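Local coordinates for protein FprA (Mycobacterium tuberculosis, PDB 1LQT) that transfers electrons between NADPH and ferredoxin by way of a bound FAD, and may supply electrons to P450 systems, at residues D222-D235 with Q247-E259. Residues are numbered along the deposited sequence; the frame is centred on the assembly and turned at random. Where two conformers were deposited one is given.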
loop_
_atom_site.group_PDB
_atom_site.type_symbol
_atom_site.label_atom_id
_atom_site.label_comp_id
_atom_site.label_asym_id
_atom_site.label_seq_id
_atom_site.Cartn_x
_atom_site.Cartn_y
_atom_site.Cartn_z
ATOM N N ASP A 222 -14.116 1.350 -22.520
ATOM C CA ASP A 222 -13.485 2.445 -23.237
ATOM C C ASP A 222 -12.954 3.494 -22.260
ATOM O O ASP A 222 -13.635 3.940 -21.318
ATOM C CB ASP A 222 -14.454 3.108 -24.149
ATOM C CG ASP A 222 -14.832 2.235 -25.350
ATOM O OD1 ASP A 222 -14.180 1.215 -25.658
ATOM O OD2 ASP A 222 -15.779 2.537 -26.024
ATOM N N VAL A 223 -11.752 3.933 -22.553
ATOM C CA VAL A 223 -11.131 5.026 -21.817
ATOM C C VAL A 223 -11.594 6.324 -22.480
ATOM O O VAL A 223 -11.506 6.455 -23.694
ATOM C CB VAL A 223 -9.635 4.895 -21.854
ATOM C CG1 VAL A 223 -8.993 6.065 -21.134
ATOM C CG2 VAL A 223 -9.213 3.614 -21.193
ATOM N N VAL A 224 -12.139 7.237 -21.695
ATOM C CA VAL A 224 -12.724 8.466 -22.185
ATOM C C VAL A 224 -11.939 9.640 -21.624
ATOM O O VAL A 224 -11.916 9.864 -20.423
ATOM C CB VAL A 224 -14.201 8.582 -21.776
ATOM C CG1 VAL A 224 -14.756 9.904 -22.258
ATOM C CG2 VAL A 224 -15.012 7.421 -22.297
ATOM N N ILE A 225 -11.317 10.408 -22.520
ATOM C CA ILE A 225 -10.696 11.667 -22.157
ATOM C C ILE A 225 -11.156 12.704 -23.158
ATOM O O ILE A 225 -10.830 12.619 -24.337
ATOM C CB ILE A 225 -9.196 11.611 -22.155
ATOM C CG1 ILE A 225 -8.719 10.429 -21.312
ATOM C CG2 ILE A 225 -8.627 12.936 -21.641
ATOM C CD1 ILE A 225 -7.248 10.343 -21.183
ATOM N N ASP A 226 -11.917 13.670 -22.701
ATOM C CA ASP A 226 -12.368 14.720 -23.590
ATOM C C ASP A 226 -11.151 15.502 -24.082
ATOM O O ASP A 226 -10.295 15.857 -23.293
ATOM C CB ASP A 226 -13.303 15.614 -22.795
ATOM C CG ASP A 226 -14.013 16.602 -23.650
ATOM O OD1 ASP A 226 -13.356 17.406 -24.315
ATOM O OD2 ASP A 226 -15.252 16.639 -23.689
ATOM N N PRO A 227 -11.067 15.777 -25.381
ATOM C CA PRO A 227 -9.933 16.542 -25.875
ATOM C C PRO A 227 -9.665 17.839 -25.103
ATOM O O PRO A 227 -8.518 18.251 -25.004
ATOM C CB PRO A 227 -10.320 16.810 -27.326
ATOM C CG PRO A 227 -11.077 15.611 -27.683
ATOM C CD PRO A 227 -11.923 15.292 -26.479
ATOM N N ALA A 228 -10.695 18.475 -24.571
ATOM C CA ALA A 228 -10.529 19.700 -23.811
ATOM C C ALA A 228 -9.665 19.515 -22.575
ATOM O O ALA A 228 -9.111 20.477 -22.074
ATOM C CB ALA A 228 -11.874 20.269 -23.395
ATOM N N GLU A 229 -9.569 18.289 -22.066
ATOM C CA GLU A 229 -8.724 18.019 -20.917
ATOM C C GLU A 229 -7.242 18.244 -21.234
ATOM O O GLU A 229 -6.434 18.361 -20.340
ATOM C CB GLU A 229 -8.921 16.590 -20.411
ATOM C CG GLU A 229 -10.310 16.279 -19.907
ATOM C CD GLU A 229 -10.708 16.992 -18.643
ATOM O OE1 GLU A 229 -9.833 17.292 -17.837
ATOM O OE2 GLU A 229 -11.917 17.234 -18.450
ATOM N N LEU A 230 -6.903 18.259 -22.516
ATOM C CA LEU A 230 -5.550 18.436 -22.964
ATOM C C LEU A 230 -5.313 19.841 -23.502
ATOM O O LEU A 230 -4.192 20.152 -23.910
ATOM C CB LEU A 230 -5.166 17.379 -23.992
ATOM C CG LEU A 230 -5.162 15.966 -23.400
ATOM C CD1 LEU A 230 -4.988 14.923 -24.433
ATOM C CD2 LEU A 230 -4.055 15.813 -22.374
ATOM N N ASP A 231 -6.304 20.723 -23.498
ATOM C CA ASP A 231 -6.049 22.092 -23.946
ATOM C C ASP A 231 -5.129 22.754 -22.948
ATOM O O ASP A 231 -5.303 22.649 -21.732
ATOM C CB ASP A 231 -7.366 22.873 -24.024
ATOM C CG ASP A 231 -7.221 24.276 -24.546
ATOM O OD1 ASP A 231 -6.226 24.547 -25.280
ATOM O OD2 ASP A 231 -8.089 25.106 -24.228
ATOM N N GLY A 232 -4.092 23.399 -23.457
ATOM C CA GLY A 232 -3.100 24.042 -22.621
ATOM C C GLY A 232 -2.039 23.093 -22.103
ATOM O O GLY A 232 -1.184 23.527 -21.338
ATOM N N ILE A 233 -2.112 21.828 -22.501
ATOM C CA ILE A 233 -1.181 20.773 -22.065
ATOM C C ILE A 233 -0.275 20.524 -23.251
ATOM O O ILE A 233 -0.728 19.958 -24.239
ATOM C CB ILE A 233 -1.947 19.515 -21.634
ATOM C CG1 ILE A 233 -3.030 19.857 -20.588
ATOM C CG2 ILE A 233 -0.991 18.467 -21.092
ATOM C CD1 ILE A 233 -2.541 20.648 -19.409
ATOM N N THR A 234 0.988 20.913 -23.151
ATOM C CA THR A 234 1.890 20.858 -24.280
ATOM C C THR A 234 2.952 19.814 -24.103
ATOM O O THR A 234 3.351 19.461 -22.989
ATOM C CB THR A 234 2.526 22.247 -24.597
ATOM O OG1 THR A 234 3.545 22.563 -23.625
ATOM C CG2 THR A 234 1.513 23.370 -24.615
ATOM N N ASP A 235 3.401 19.292 -25.227
ATOM C CA ASP A 235 4.472 18.335 -25.199
ATOM C C ASP A 235 5.737 18.964 -24.634
ATOM O O ASP A 235 6.466 18.277 -23.923
ATOM C CB ASP A 235 4.740 17.794 -26.588
ATOM C CG ASP A 235 3.645 16.847 -27.093
ATOM O OD1 ASP A 235 2.711 16.459 -26.322
ATOM O OD2 ASP A 235 3.687 16.418 -28.283
ATOM N N GLN A 247 5.937 10.570 -21.682
ATOM C CA GLN A 247 5.323 9.344 -22.156
ATOM C C GLN A 247 3.850 9.287 -21.770
ATOM O O GLN A 247 3.012 8.858 -22.549
ATOM C CB GLN A 247 6.087 8.099 -21.682
ATOM C CG GLN A 247 7.520 8.042 -22.161
ATOM C CD GLN A 247 7.632 8.095 -23.663
ATOM O OE1 GLN A 247 6.913 7.391 -24.371
ATOM N NE2 GLN A 247 8.554 8.916 -24.159
ATOM N N ASN A 248 3.537 9.705 -20.555
ATOM C CA ASN A 248 2.161 9.708 -20.102
ATOM C C ASN A 248 1.291 10.549 -21.037
ATOM O O ASN A 248 0.185 10.140 -21.372
ATOM C CB ASN A 248 2.039 10.306 -18.712
ATOM C CG ASN A 248 2.470 9.402 -17.594
ATOM O OD1 ASN A 248 2.809 8.235 -17.786
ATOM N ND2 ASN A 248 2.437 9.960 -16.394
ATOM N N ILE A 249 1.759 11.742 -21.393
ATOM C CA ILE A 249 0.925 12.631 -22.186
ATOM C C ILE A 249 0.712 12.027 -23.574
ATOM O O ILE A 249 -0.373 12.144 -24.129
ATOM C CB ILE A 249 1.508 14.052 -22.216
ATOM C CG1 ILE A 249 1.503 14.681 -20.824
ATOM C CG2 ILE A 249 0.757 14.954 -23.195
ATOM C CD1 ILE A 249 0.226 14.580 -20.046
ATOM N N LYS A 250 1.715 11.348 -24.127
ATOM C CA LYS A 250 1.521 10.677 -25.416
ATOM C C LYS A 250 0.390 9.658 -25.320
ATOM O O LYS A 250 -0.460 9.547 -26.189
ATOM C CB LYS A 250 2.817 9.988 -25.863
ATOM C CG LYS A 250 3.922 10.927 -26.298
ATOM C CD LYS A 250 5.238 10.174 -26.562
ATOM C CE LYS A 250 6.427 11.118 -26.836
ATOM N NZ LYS A 250 7.696 10.343 -27.117
ATOM N N VAL A 251 0.375 8.910 -24.227
ATOM C CA VAL A 251 -0.658 7.907 -24.012
ATOM C C VAL A 251 -2.038 8.554 -23.839
ATOM O O VAL A 251 -3.019 8.123 -24.434
ATOM C CB VAL A 251 -0.298 7.016 -22.834
ATOM C CG1 VAL A 251 -1.451 6.115 -22.469
ATOM C CG2 VAL A 251 0.961 6.201 -23.152
ATOM N N LEU A 252 -2.100 9.625 -23.059
ATOM C CA LEU A 252 -3.365 10.310 -22.857
ATOM C C LEU A 252 -3.902 10.899 -24.168
ATOM O O LEU A 252 -5.089 10.854 -24.411
ATOM C CB LEU A 252 -3.242 11.406 -21.798
ATOM C CG LEU A 252 -2.903 10.929 -20.387
ATOM C CD1 LEU A 252 -2.847 12.142 -19.489
ATOM C CD2 LEU A 252 -3.876 9.895 -19.826
ATOM N N ARG A 253 -3.020 11.489 -24.974
ATOM C CA ARG A 253 -3.450 11.990 -26.269
ATOM C C ARG A 253 -4.039 10.858 -27.107
ATOM O O ARG A 253 -5.035 11.054 -27.812
ATOM C CB ARG A 253 -2.297 12.640 -27.029
ATOM C CG ARG A 253 -1.741 13.928 -26.431
ATOM C CD ARG A 253 -0.868 14.679 -27.408
ATOM N NE ARG A 253 -0.107 15.753 -26.799
ATOM C CZ ARG A 253 -0.614 16.914 -26.439
ATOM N NH1 ARG A 253 -1.896 17.155 -26.621
ATOM N NH2 ARG A 253 0.184 17.833 -25.913
ATOM N N GLY A 254 -3.412 9.685 -27.060
ATOM C CA GLY A 254 -3.931 8.557 -27.798
ATOM C C GLY A 254 -5.349 8.220 -27.373
ATOM O O GLY A 254 -6.206 7.943 -28.194
ATOM N N TYR A 255 -5.603 8.220 -26.080
ATOM C CA TYR A 255 -6.969 7.941 -25.621
ATOM C C TYR A 255 -7.950 9.030 -26.039
ATOM O O TYR A 255 -9.074 8.714 -26.460
ATOM C CB TYR A 255 -7.021 7.786 -24.096
ATOM C CG TYR A 255 -6.354 6.524 -23.590
ATOM C CD1 TYR A 255 -6.686 5.287 -24.122
ATOM C CD2 TYR A 255 -5.500 6.550 -22.538
ATOM C CE1 TYR A 255 -6.084 4.134 -23.661
ATOM C CE2 TYR A 255 -4.890 5.389 -22.071
ATOM C CZ TYR A 255 -5.175 4.198 -22.660
ATOM O OH TYR A 255 -4.588 3.023 -22.250
ATOM N N ALA A 256 -7.526 10.294 -25.958
ATOM C CA ALA A 256 -8.407 11.384 -26.326
ATOM C C ALA A 256 -8.767 11.348 -27.805
ATOM O O ALA A 256 -9.842 11.831 -28.182
ATOM C CB ALA A 256 -7.769 12.720 -25.933
ATOM N N ASP A 257 -7.896 10.748 -28.610
ATOM C CA ASP A 257 -8.121 10.647 -30.065
ATOM C C ASP A 257 -9.201 9.636 -30.428
ATOM O O ASP A 257 -9.614 9.552 -31.590
ATOM C CB ASP A 257 -6.842 10.213 -30.784
ATOM C CG ASP A 257 -5.833 11.295 -30.893
ATOM O OD1 ASP A 257 -6.216 12.473 -30.751
ATOM O OD2 ASP A 257 -4.623 11.044 -31.134
ATOM N N ARG A 258 -9.618 8.820 -29.479
ATOM C CA ARG A 258 -10.634 7.828 -29.773
ATOM C C ARG A 258 -12.034 8.421 -29.480
ATOM O O ARG A 258 -12.272 9.028 -28.434
ATOM C CB ARG A 258 -10.398 6.592 -28.931
ATOM C CG ARG A 258 -9.082 5.907 -29.161
ATOM C CD ARG A 258 -9.118 4.439 -28.764
ATOM N NE ARG A 258 -10.273 3.782 -29.384
ATOM C CZ ARG A 258 -10.955 2.771 -28.860
ATOM N NH1 ARG A 258 -10.607 2.253 -27.688
ATOM N NH2 ARG A 258 -11.996 2.273 -29.519
ATOM N N GLU A 259 -12.976 8.261 -30.390
ATOM C CA GLU A 259 -14.336 8.716 -30.117
ATOM C C GLU A 259 -15.034 7.692 -29.240
ATOM O O GLU A 259 -14.977 6.492 -29.518
ATOM C CB GLU A 259 -15.139 8.897 -31.398
ATOM C CG GLU A 259 -14.940 10.220 -32.113
ATOM C CD GLU A 259 -15.726 10.291 -33.405
ATOM O OE1 GLU A 259 -15.138 10.688 -34.438
ATOM O OE2 GLU A 259 -16.920 9.923 -33.410
HETATM O O HOH W 1 -11.501 0.413 -25.934
HETATM O O HOH W 2 -11.436 9.213 -25.196
HETATM O O HOH W 3 -9.766 5.999 -25.740
HETATM O O HOH W 4 -12.683 11.594 -26.185
HETATM O O HOH W 5 -3.185 19.764 -26.429
#
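Arg253, on helix 243-256, meets Leu230, Ile233 and Asp235. Its CB leaves the helix pointing away from them, but CG stands anti to the carbonyl carbon (chi1 -67°), and the chain, extended from there to NE, gives the guanidinium its reach to Asp235. CG lies against Leu230 CD1 at 3.9 Å, and CD passes near Asp235 OD1. NE then donates to Asp235 OD1 at 2.9 Å, on the syn side, somewhat out of the carboxylate plane. NH2 gives one bond to the same oxygen, from above the carboxylate plane, and another to Ile233 O at 2.9 Å. NH1 meets a water that also donates to Leu230 O. Arginine suits this place because its long aliphatic stem packs on leucine while its several N-H groups serve a carboxylate and the carbonyl of Ile233, and through a water that of Leu230. The carboxylate and guanidinium planes stand 64° apart, with both nitrogens on one face of the acid.

In this Rossmann-type parallel sheet, 221-224 is an edge strand; after the loop and the short helix 235-241, helix 243-256 packs back on the strand before the chain enters 265-270, its neighbour in the sheet. Val223 sets CG1 over one face of the Tyr255 ring, 3.8 Å from its centroid, a CH-pi contact well suited to a compact branched side chain; the phenol OH bonds to Leu212 O. Ile225 sends CD1 to Leu252 CD2 at 3.7 Å, the two chains crossing at about a right angle. Small Ala256 allows the backbones to close in, its CA making a C-H...O contact with Ile225 O at 3.4 Å. Beside it, a water donates to both Val223 O and Tyr255 O, while Asp222, salt-bridged to Arg261, reaches Arg258 NH1 through another water.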